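PDB 4G7X: putative uncharacterized protein from Vibrio cholerae, which is uncharacterized but probably corresponds to the N-terminal domain of the phage CTXphi minor coat protein pIII, thought to act in infection of Vibrio cholerae. Local coordinates for residues Val33-Asp39 / Glu92-Tyr98. Numbering follows the deposited sequence. Where two conformers were deposited one is given.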
loop_
_atom_site.group_PDB
_atom_site.type_symbol
_atom_site.label_atom_id
_atom_site.label_comp_id
_atom_site.label_asym_id
_atom_site.label_seq_id
_atom_site.Cartn_x
_atom_site.Cartn_y
_atom_site.Cartn_z
ATOM N N VAL A 33 -10.018 -2.411 11.977
ATOM C CA VAL A 33 -9.067 -3.124 12.817
ATOM C C VAL A 33 -8.038 -2.136 13.370
ATOM O O VAL A 33 -7.395 -1.411 12.619
ATOM C CB VAL A 33 -8.430 -4.307 12.049
ATOM C CG1 VAL A 33 -7.390 -5.013 12.900
ATOM C CG2 VAL A 33 -9.507 -5.298 11.619
ATOM N N GLN A 34 -7.932 -2.083 14.693
ATOM C CA GLN A 34 -7.190 -1.016 15.373
ATOM C C GLN A 34 -5.705 -1.303 15.528
ATOM O O GLN A 34 -4.866 -0.432 15.301
ATOM C CB GLN A 34 -7.815 -0.731 16.744
ATOM C CG GLN A 34 -9.229 -0.163 16.657
ATOM C CD GLN A 34 -9.258 1.228 16.058
ATOM O OE1 GLN A 34 -8.744 2.175 16.649
ATOM N NE2 GLN A 34 -9.846 1.359 14.878
ATOM N N SER A 35 -5.393 -2.529 15.924
ATOM C CA SER A 35 -4.019 -2.946 16.140
ATOM C C SER A 35 -3.830 -4.352 15.610
ATOM O O SER A 35 -4.686 -5.215 15.802
ATOM C CB SER A 35 -3.656 -2.886 17.624
ATOM O OG SER A 35 -3.736 -1.563 18.140
ATOM N N VAL A 36 -2.711 -4.569 14.926
ATOM C CA VAL A 36 -2.406 -5.852 14.311
ATOM C C VAL A 36 -0.960 -6.211 14.604
ATOM O O VAL A 36 -0.059 -5.383 14.420
ATOM C CB VAL A 36 -2.612 -5.821 12.779
ATOM C CG1 VAL A 36 -2.199 -7.146 12.147
ATOM C CG2 VAL A 36 -4.057 -5.505 12.428
ATOM N N LEU A 37 -0.746 -7.439 15.062
ATOM C CA LEU A 37 0.599 -7.986 15.163
ATOM C C LEU A 37 0.980 -8.572 13.807
ATOM O O LEU A 37 0.530 -9.660 13.430
ATOM C CB LEU A 37 0.681 -9.020 16.285
ATOM C CG LEU A 37 2.081 -9.505 16.669
ATOM C CD1 LEU A 37 2.951 -8.352 17.158
ATOM C CD2 LEU A 37 1.945 -10.574 17.739
ATOM N N PHE A 38 1.783 -7.811 13.069
ATOM C CA PHE A 38 2.127 -8.140 11.694
ATOM C C PHE A 38 3.607 -8.436 11.606
ATOM O O PHE A 38 4.439 -7.552 11.835
ATOM C CB PHE A 38 1.762 -6.982 10.754
ATOM C CG PHE A 38 2.195 -7.198 9.328
ATOM C CD1 PHE A 38 3.393 -6.659 8.858
ATOM C CD2 PHE A 38 1.416 -7.954 8.460
ATOM C CE1 PHE A 38 3.799 -6.867 7.547
ATOM C CE2 PHE A 38 1.815 -8.159 7.147
ATOM C CZ PHE A 38 3.006 -7.616 6.691
ATOM N N ASP A 39 3.924 -9.684 11.264
ATOM C CA ASP A 39 5.310 -10.126 11.126
ATOM C C ASP A 39 6.136 -9.769 12.379
ATOM O O ASP A 39 7.296 -9.353 12.294
ATOM C CB ASP A 39 5.914 -9.529 9.846
ATOM C CG ASP A 39 7.039 -10.366 9.270
ATOM O OD1 ASP A 39 7.082 -11.594 9.502
ATOM O OD2 ASP A 39 7.883 -9.780 8.566
ATOM N N GLU A 92 -10.955 -6.662 16.097
ATOM C CA GLU A 92 -10.281 -5.372 15.926
ATOM C C GLU A 92 -8.870 -5.334 16.519
ATOM O O GLU A 92 -8.168 -4.336 16.368
ATOM C CB GLU A 92 -11.129 -4.211 16.450
ATOM C CG GLU A 92 -11.333 -4.212 17.952
ATOM C CD GLU A 92 -12.341 -5.247 18.397
ATOM O OE1 GLU A 92 -13.157 -5.696 17.563
ATOM O OE2 GLU A 92 -12.317 -5.606 19.590
ATOM N N ARG A 93 -8.472 -6.411 17.197
ATOM C CA ARG A 93 -7.074 -6.620 17.587
ATOM C C ARG A 93 -6.746 -8.059 17.265
ATOM O O ARG A 93 -7.397 -8.974 17.766
ATOM C CB ARG A 93 -6.846 -6.335 19.069
ATOM C CG ARG A 93 -6.881 -4.859 19.378
ATOM C CD ARG A 93 -6.507 -4.543 20.811
ATOM N NE ARG A 93 -6.380 -3.095 20.915
ATOM C CZ ARG A 93 -7.418 -2.270 21.025
ATOM N NH1 ARG A 93 -8.648 -2.760 21.092
ATOM N NH2 ARG A 93 -7.223 -0.959 21.080
ATOM N N CYS A 94 -5.764 -8.271 16.398
ATOM C CA CYS A 94 -5.532 -9.615 15.889
ATOM C C CYS A 94 -4.110 -9.825 15.391
ATOM O O CYS A 94 -3.376 -8.863 15.171
ATOM C CB CYS A 94 -6.554 -9.943 14.788
ATOM S SG CYS A 94 -6.592 -8.786 13.392
ATOM N N ILE A 95 -3.731 -11.090 15.232
ATOM C CA ILE A 95 -2.423 -11.455 14.696
ATOM C C ILE A 95 -2.576 -11.714 13.201
ATOM O O ILE A 95 -3.430 -12.503 12.791
ATOM C CB ILE A 95 -1.856 -12.701 15.421
ATOM C CG1 ILE A 95 -1.742 -12.428 16.926
ATOM C CG2 ILE A 95 -0.517 -13.116 14.820
ATOM C CD1 ILE A 95 -1.381 -13.645 17.756
ATOM N N TYR A 96 -1.774 -11.043 12.378
ATOM C CA TYR A 96 -1.911 -11.199 10.927
ATOM C C TYR A 96 -1.289 -12.504 10.420
ATOM O O TYR A 96 -0.211 -12.891 10.872
ATOM C CB TYR A 96 -1.343 -9.996 10.168
ATOM C CG TYR A 96 -2.082 -9.741 8.871
ATOM C CD1 TYR A 96 -3.335 -9.129 8.873
ATOM C CD2 TYR A 96 -1.543 -10.135 7.650
ATOM C CE1 TYR A 96 -4.027 -8.908 7.694
ATOM C CE2 TYR A 96 -2.226 -9.917 6.465
ATOM C CZ TYR A 96 -3.470 -9.311 6.493
ATOM O OH TYR A 96 -4.143 -9.095 5.312
ATOM N N PRO A 97 -1.987 -13.206 9.502
ATOM C CA PRO A 97 -1.428 -14.424 8.899
ATOM C C PRO A 97 -0.512 -14.135 7.701
ATOM O O PRO A 97 -0.817 -14.527 6.570
ATOM C CB PRO A 97 -2.675 -15.209 8.474
ATOM C CG PRO A 97 -3.728 -14.178 8.258
ATOM C CD PRO A 97 -3.401 -12.998 9.133
ATOM N N TYR A 98 0.612 -13.468 7.961
ATOM C CA TYR A 98 1.563 -13.071 6.914
ATOM C C TYR A 98 2.527 -14.186 6.479
ATOM O O TYR A 98 2.972 -14.992 7.305
ATOM C CB TYR A 98 2.348 -11.828 7.361
ATOM C CG TYR A 98 3.544 -11.489 6.491
ATOM C CD1 TYR A 98 3.381 -10.847 5.262
ATOM C CD2 TYR A 98 4.838 -11.818 6.897
ATOM C CE1 TYR A 98 4.474 -10.541 4.463
ATOM C CE2 TYR A 98 5.937 -11.516 6.105
ATOM C CZ TYR A 98 5.749 -10.877 4.891
ATOM O OH TYR A 98 6.840 -10.577 4.107
HETATM O O HOH W 1 2.277 -11.768 10.741
#
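Phe38 and Tyr96 lie side by side next to the parallel pairing of strands 35-38 and 93-95, and the pair illustrates how backbone pairing sets up an aromatic cluster. The axes of the two short strands approach to 4.8 Å, joined in the alternating manner of parallel sheets: Cys94 N gives its hydrogen to Ser35 O, Leu37 N to Cys94 O at 3.0 Å, and Tyr96 N to Leu37 O at 2.9 Å. At the entrance, Glu92 O takes a firm bond from Gln34 N and a weak one from Ser35 N.

From CB, with CG anti to the backbone N (chi1 175°), the Phe38 ring comes up beside Tyr96. Its CD2 meets CD2 and CB of Tyr96, both at 3.8 Å; CE2 reaches CB of Tyr98, and CE2 and CZ press on CD1 of Tyr98, each 3.6 Å away. The Phe38 and Tyr98 ring planes are inclined at 55°, neither stacked nor edge-to-face. Leu24, Leu43 and the His22 ring also pack against Phe38. The Asp39 carboxylate crosses the Tyr98 ring at a slant, OD1 of Asp39 lying 3.4 Å from CD2 of Tyr98. A water bridges Asp39 N and Tyr96 O.

Val36 CG1 rests on Tyr96 CB; Val36 and Cys94, the latter disulfide-bonded to Cys84, point to one sheet face, where Val36 packs on strand 20-27. There Leu25 O receives the Tyr96 hydroxyl. The parallel pairing thus adds a late strand to the largely antiparallel, disulfide-braced sheet of this N1-type pIII domain.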